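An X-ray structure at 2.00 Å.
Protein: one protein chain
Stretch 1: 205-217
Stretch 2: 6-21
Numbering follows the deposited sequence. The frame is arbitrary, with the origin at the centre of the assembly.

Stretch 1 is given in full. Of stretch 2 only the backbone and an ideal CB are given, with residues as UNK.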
# COMPACT_ATOMS: atom_id res chain seq x y z
N ALA A 205 18.45 -16.90 -7.23
CA ALA A 205 19.84 -17.06 -6.88
C ALA A 205 20.07 -16.41 -5.52
O ALA A 205 20.98 -16.80 -4.76
CB ALA A 205 20.67 -16.29 -7.96
N ASP A 206 19.24 -15.41 -5.26
CA ASP A 206 19.29 -14.63 -4.00
C ASP A 206 17.90 -14.52 -3.42
O ASP A 206 17.61 -13.52 -2.76
CB ASP A 206 19.80 -13.19 -4.27
CG ASP A 206 21.27 -13.17 -4.67
OD1 ASP A 206 22.10 -13.61 -3.86
OD2 ASP A 206 21.56 -12.77 -5.81
N LEU A 207 17.10 -15.59 -3.58
CA LEU A 207 15.75 -15.59 -3.04
C LEU A 207 15.23 -17.01 -2.85
O LEU A 207 15.61 -17.91 -3.59
CB LEU A 207 14.80 -14.84 -3.98
CG LEU A 207 13.30 -14.96 -3.70
CD1 LEU A 207 12.91 -14.03 -2.56
CD2 LEU A 207 12.50 -14.64 -4.95
N THR A 208 14.32 -17.18 -1.90
CA THR A 208 13.71 -18.47 -1.62
C THR A 208 12.28 -18.26 -1.15
O THR A 208 12.02 -17.48 -0.24
CB THR A 208 14.48 -19.23 -0.50
OG1 THR A 208 15.63 -19.89 -1.05
CG2 THR A 208 13.59 -20.24 0.18
N VAL A 209 11.34 -18.93 -1.79
CA VAL A 209 9.95 -18.83 -1.39
C VAL A 209 9.46 -20.24 -1.12
O VAL A 209 9.39 -21.08 -2.01
CB VAL A 209 9.08 -18.09 -2.44
CG1 VAL A 209 9.52 -18.43 -3.85
CG2 VAL A 209 7.62 -18.43 -2.22
N ASP A 210 9.19 -20.51 0.15
CA ASP A 210 8.74 -21.82 0.57
C ASP A 210 7.24 -21.94 0.68
O ASP A 210 6.56 -21.01 1.11
CB ASP A 210 9.35 -22.21 1.92
CG ASP A 210 10.86 -22.31 1.87
OD1 ASP A 210 11.53 -21.34 2.29
OD2 ASP A 210 11.36 -23.35 1.40
N PHE A 211 6.75 -23.13 0.33
CA PHE A 211 5.34 -23.47 0.39
C PHE A 211 5.19 -24.68 1.30
O PHE A 211 6.07 -25.54 1.35
CB PHE A 211 4.82 -23.78 -1.01
CG PHE A 211 4.71 -22.57 -1.90
CD1 PHE A 211 5.77 -22.19 -2.71
CD2 PHE A 211 3.55 -21.81 -1.93
CE1 PHE A 211 5.67 -21.08 -3.54
CE2 PHE A 211 3.43 -20.70 -2.76
CZ PHE A 211 4.50 -20.33 -3.57
N HIS A 212 4.11 -24.71 2.07
CA HIS A 212 3.87 -25.82 3.00
C HIS A 212 2.99 -26.91 2.40
O HIS A 212 2.77 -26.94 1.18
CB HIS A 212 3.23 -25.29 4.30
CG HIS A 212 4.06 -24.26 5.01
ND1 HIS A 212 3.57 -23.47 6.03
CD2 HIS A 212 5.36 -23.90 4.85
CE1 HIS A 212 4.52 -22.67 6.46
NE2 HIS A 212 5.62 -22.90 5.77
N ALA A 213 2.57 -27.84 3.25
CA ALA A 213 1.70 -28.94 2.85
C ALA A 213 0.27 -28.41 2.72
O ALA A 213 0.01 -27.25 3.03
CB ALA A 213 1.76 -30.05 3.88
N GLU A 214 -0.65 -29.26 2.30
CA GLU A 214 -2.04 -28.85 2.11
C GLU A 214 -2.80 -28.57 3.41
O GLU A 214 -2.62 -29.26 4.42
CB GLU A 214 -2.81 -29.86 1.27
CG GLU A 214 -3.23 -31.15 2.00
CD GLU A 214 -2.12 -32.17 2.14
OE1 GLU A 214 -2.20 -33.01 3.07
OE2 GLU A 214 -1.18 -32.17 1.31
N THR A 215 -3.68 -27.57 3.34
CA THR A 215 -4.52 -27.13 4.46
C THR A 215 -5.73 -28.06 4.58
O THR A 215 -6.13 -28.44 5.68
CB THR A 215 -5.05 -25.71 4.20
OG1 THR A 215 -3.95 -24.82 3.94
CG2 THR A 215 -5.84 -25.20 5.40
N THR A 216 -6.34 -28.34 3.43
CA THR A 216 -7.52 -29.20 3.33
C THR A 216 -7.28 -30.18 2.18
O THR A 216 -6.36 -29.99 1.37
CB THR A 216 -8.82 -28.40 2.98
OG1 THR A 216 -8.88 -28.16 1.57
CG2 THR A 216 -8.85 -27.07 3.69
N PRO A 217 -8.07 -31.26 2.10
CA PRO A 217 -7.89 -32.23 1.02
C PRO A 217 -8.37 -31.73 -0.34
O PRO A 217 -8.33 -32.47 -1.33
CB PRO A 217 -8.70 -33.42 1.50
CG PRO A 217 -9.79 -32.79 2.29
CD PRO A 217 -9.06 -31.74 3.08
N UNK A 6 3.51 -14.74 -9.35
CA UNK A 6 2.14 -14.69 -8.87
C UNK A 6 1.68 -16.00 -8.26
O UNK A 6 2.37 -17.02 -8.33
CB UNK A 6 1.20 -14.30 -10.02
N UNK A 7 0.52 -15.94 -7.62
CA UNK A 7 -0.09 -17.11 -7.02
C UNK A 7 -1.58 -16.89 -6.87
O UNK A 7 -2.03 -15.84 -6.42
CB UNK A 7 0.55 -17.43 -5.67
N UNK A 8 -2.34 -17.91 -7.25
CA UNK A 8 -3.78 -17.91 -7.14
C UNK A 8 -4.09 -19.24 -6.45
O UNK A 8 -3.61 -20.28 -6.88
CB UNK A 8 -4.48 -17.76 -8.49
N UNK A 9 -4.77 -19.17 -5.31
CA UNK A 9 -5.11 -20.37 -4.55
C UNK A 9 -6.59 -20.34 -4.16
O UNK A 9 -7.24 -19.29 -4.25
CB UNK A 9 -4.23 -20.49 -3.30
N UNK A 10 -7.12 -21.49 -3.74
CA UNK A 10 -8.52 -21.56 -3.32
C UNK A 10 -8.74 -21.57 -1.81
O UNK A 10 -9.87 -21.73 -1.34
CB UNK A 10 -9.16 -22.82 -3.92
N UNK A 11 -7.66 -21.35 -1.07
CA UNK A 11 -7.65 -21.27 0.38
C UNK A 11 -6.49 -20.36 0.72
O UNK A 11 -5.57 -20.22 -0.08
CB UNK A 11 -7.52 -22.64 1.04
N UNK A 12 -6.56 -19.63 1.85
CA UNK A 12 -5.42 -18.75 2.18
C UNK A 12 -4.17 -19.61 2.49
O UNK A 12 -4.13 -20.30 3.50
CB UNK A 12 -5.76 -17.85 3.37
N UNK A 13 -3.17 -19.55 1.62
CA UNK A 13 -1.96 -20.36 1.82
C UNK A 13 -0.70 -19.58 2.19
O UNK A 13 -0.55 -18.40 1.84
CB UNK A 13 -1.68 -21.16 0.54
N UNK A 14 0.17 -20.24 2.94
CA UNK A 14 1.44 -19.66 3.39
C UNK A 14 2.46 -19.51 2.27
O UNK A 14 2.57 -20.38 1.40
CB UNK A 14 2.04 -20.52 4.50
N UNK A 15 3.21 -18.41 2.32
CA UNK A 15 4.26 -18.11 1.35
C UNK A 15 5.38 -17.39 2.11
O UNK A 15 5.21 -16.23 2.51
CB UNK A 15 3.73 -17.26 0.19
N UNK A 16 6.51 -18.05 2.34
CA UNK A 16 7.60 -17.39 3.04
C UNK A 16 8.68 -16.92 2.07
O UNK A 16 9.21 -17.70 1.28
CB UNK A 16 8.20 -18.33 4.08
N UNK A 17 8.90 -15.61 2.05
CA UNK A 17 9.93 -15.05 1.21
C UNK A 17 11.16 -14.91 2.08
O UNK A 17 11.07 -14.38 3.19
CB UNK A 17 9.51 -13.71 0.59
N UNK A 18 12.28 -15.40 1.57
CA UNK A 18 13.54 -15.30 2.27
C UNK A 18 14.53 -14.69 1.30
O UNK A 18 14.92 -15.33 0.32
CB UNK A 18 14.02 -16.66 2.79
N UNK A 19 14.80 -13.40 1.47
CA UNK A 19 15.79 -12.73 0.64
C UNK A 19 17.15 -13.07 1.25
O UNK A 19 17.36 -12.89 2.46
CB UNK A 19 15.55 -11.22 0.57
N UNK A 20 18.03 -13.68 0.45
CA UNK A 20 19.36 -13.99 0.96
C UNK A 20 20.00 -12.62 1.20
O UNK A 20 19.93 -11.74 0.34
CB UNK A 20 20.17 -14.86 -0.00
N UNK A 21 20.54 -12.43 2.41
CA UNK A 21 21.19 -11.17 2.73
C UNK A 21 22.29 -10.86 1.72
O UNK A 21 22.85 -11.78 1.11
CB UNK A 21 21.76 -11.21 4.15

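Position 6 has extended backbone angles (-128/169) and nothing of stretch 1 within 5.5 Å of its ideal CB, so stretch 1 sets no preference; the deposited residue is Gly6. At 7 the ideal CB points toward stretch 1, but its nearest atom, Phe211 CE2, is 5.2 Å away. A short side chain would leave that gap, while a long apolar one could cross it. The residue is Met7, whose SD lies 4.1 Å from Phe211 CE2, at the ring edge. Positions 8, 9 and 10 have no neighbour from stretch 1 near their ideal CB atoms and are unconstrained by it: Ser8, Ala9 and Asn10.

At 11, CA-to-CB points toward stretch 1, and the ideal CB is 5.0 Å from Thr215 CB and 5.3 Å from Thr216 CG2. A medium-sized side chain suits this spacing, apolar or with a hydroxyl. Val11 makes loose contacts through both methyls: CG1 is 4.5 Å from Thr216 CG2, and CG2 is 4.5 Å from Thr215 OG1. Position 12 points sideways, with phi -67°, a value proline accepts; it is Pro12. Position 13 points toward stretch 1, but its ideal CB is 5.5 Å from Thr215 OG1, so many residues would fit; Thr13 stays clear of close contact.

At 14 the ideal CB is 3.7 Å from His212 ND1, a possible donor, which favours a short acceptor such as Asp, Asn or Ser. Asp14 accepts a weak hydrogen bond from His212 ND1 to its OD2 (3.3 Å, 126°). A water also joins the two backbones, donating to Asp14 O and accepting from His212 N, each at 3.0 Å.

At 15 the ideal CB lies 4.5 Å from Phe211 CE2 and 4.7 Å from Val209 CG2, apolar surroundings suited to Ile, Val or Leu. Ile15 sends CG1 to 3.9 Å from Phe211 CE2 and CG2 to 3.4 Å from Val209 CG2.

Positions 16 to 19 pair antiparallel with 207-211 (162° between strand directions); because the backbone is extended, successive side chains alternate between faces. Position 16 pairs with Asp210 through two backbone bonds, N to Asp210 O (3.2 Å) and Asp210 N to O (3.0 Å). A beta-branched residue would suit this extended site, though polar ones are possible beside the carboxylate. Val16 packs CG2 3.3 Å from Asp210 CB.

Position 17 shares its face with Leu207 and Val209; its ideal CB is 4.7 Å from Leu207 CD1, favouring a large apolar group. Phe17 brings CD2 to 4.0 Å from Leu207 CD1, which sits at the ring edge.

At 18, N bonds to Thr208 O (2.8 Å) and O accepts from Thr208 N (3.0 Å). Small or polar residues suit the Thr208 face; Ser18 places CB 4.1 Å from Thr208 CB.

Position 19 returns to the Leu207 face. Its ideal CB is 5.0 Å from Leu207 CD1, leaving space for a large aliphatic or aromatic group to reach that methyl. Phe19 offers its ring face to Leu207 CD1, 4.0 Å from the centroid and 4° off the normal.

At 20, N donates to Asp206 O (3.2 Å), and the ideal CB points toward stretch 1, 4.0 Å from Asp206 O, allowing small polar residues. Thr20 puts its CB 4.4 Å from Asp206 OD1, while its OG1, 4.2 Å from Leu207 N, makes no hydrogen bond to it. Position 21 has room for a side chain, but is Gly21.

Stretch 2 6-21: GMSANVPTDIVFSFTG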
# COMPACT_ATOMS: atom_id res chain seq x y z
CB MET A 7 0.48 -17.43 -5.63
CG MET A 7 -0.20 -18.65 -5.01
SD MET A 7 -0.20 -18.76 -3.23
CE MET A 7 -1.37 -17.51 -2.80
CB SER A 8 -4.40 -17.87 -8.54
OG SER A 8 -5.81 -17.96 -8.48
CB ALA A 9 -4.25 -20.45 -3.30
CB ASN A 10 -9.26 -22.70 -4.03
CG ASN A 10 -8.75 -24.08 -3.65
OD1 ASN A 10 -7.90 -24.23 -2.79
ND2 ASN A 10 -9.31 -25.10 -4.29
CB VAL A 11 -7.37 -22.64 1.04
CG1 VAL A 11 -8.59 -23.51 0.99
CG2 VAL A 11 -6.19 -23.33 0.38
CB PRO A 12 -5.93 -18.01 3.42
CG PRO A 12 -7.43 -17.99 3.21
CD PRO A 12 -7.69 -19.39 2.75
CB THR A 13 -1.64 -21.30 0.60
OG1 THR A 13 -0.74 -20.66 -0.31
CG2 THR A 13 -2.90 -21.68 -0.15
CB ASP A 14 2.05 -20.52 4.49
CG ASP A 14 1.26 -20.48 5.77
OD1 ASP A 14 1.03 -19.36 6.29
OD2 ASP A 14 0.88 -21.57 6.27
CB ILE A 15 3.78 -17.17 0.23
CG1 ILE A 15 2.53 -17.72 -0.44
CG2 ILE A 15 4.86 -17.03 -0.83
CD1 ILE A 15 2.09 -16.89 -1.61
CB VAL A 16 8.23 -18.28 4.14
CG1 VAL A 16 7.17 -18.83 5.07
CG2 VAL A 16 9.04 -19.40 3.54
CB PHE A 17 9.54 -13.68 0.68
CG PHE A 17 8.59 -13.73 -0.47
CD1 PHE A 17 7.23 -13.93 -0.25
CD2 PHE A 17 9.05 -13.57 -1.78
CE1 PHE A 17 6.33 -13.97 -1.32
CE2 PHE A 17 8.17 -13.62 -2.85
CZ PHE A 17 6.80 -13.82 -2.62
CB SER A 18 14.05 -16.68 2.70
OG SER A 18 13.25 -17.25 3.73
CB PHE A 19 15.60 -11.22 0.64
CG PHE A 19 14.51 -10.75 -0.27
CD1 PHE A 19 14.80 -10.39 -1.58
CD2 PHE A 19 13.19 -10.68 0.18
CE1 PHE A 19 13.79 -9.96 -2.44
CE2 PHE A 19 12.17 -10.26 -0.68
CZ PHE A 19 12.47 -9.90 -1.99
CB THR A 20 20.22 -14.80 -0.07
OG1 THR A 20 19.66 -16.10 -0.27
CG2 THR A 20 21.66 -14.96 0.44
O HOH W 1 1.56 -23.20 1.49
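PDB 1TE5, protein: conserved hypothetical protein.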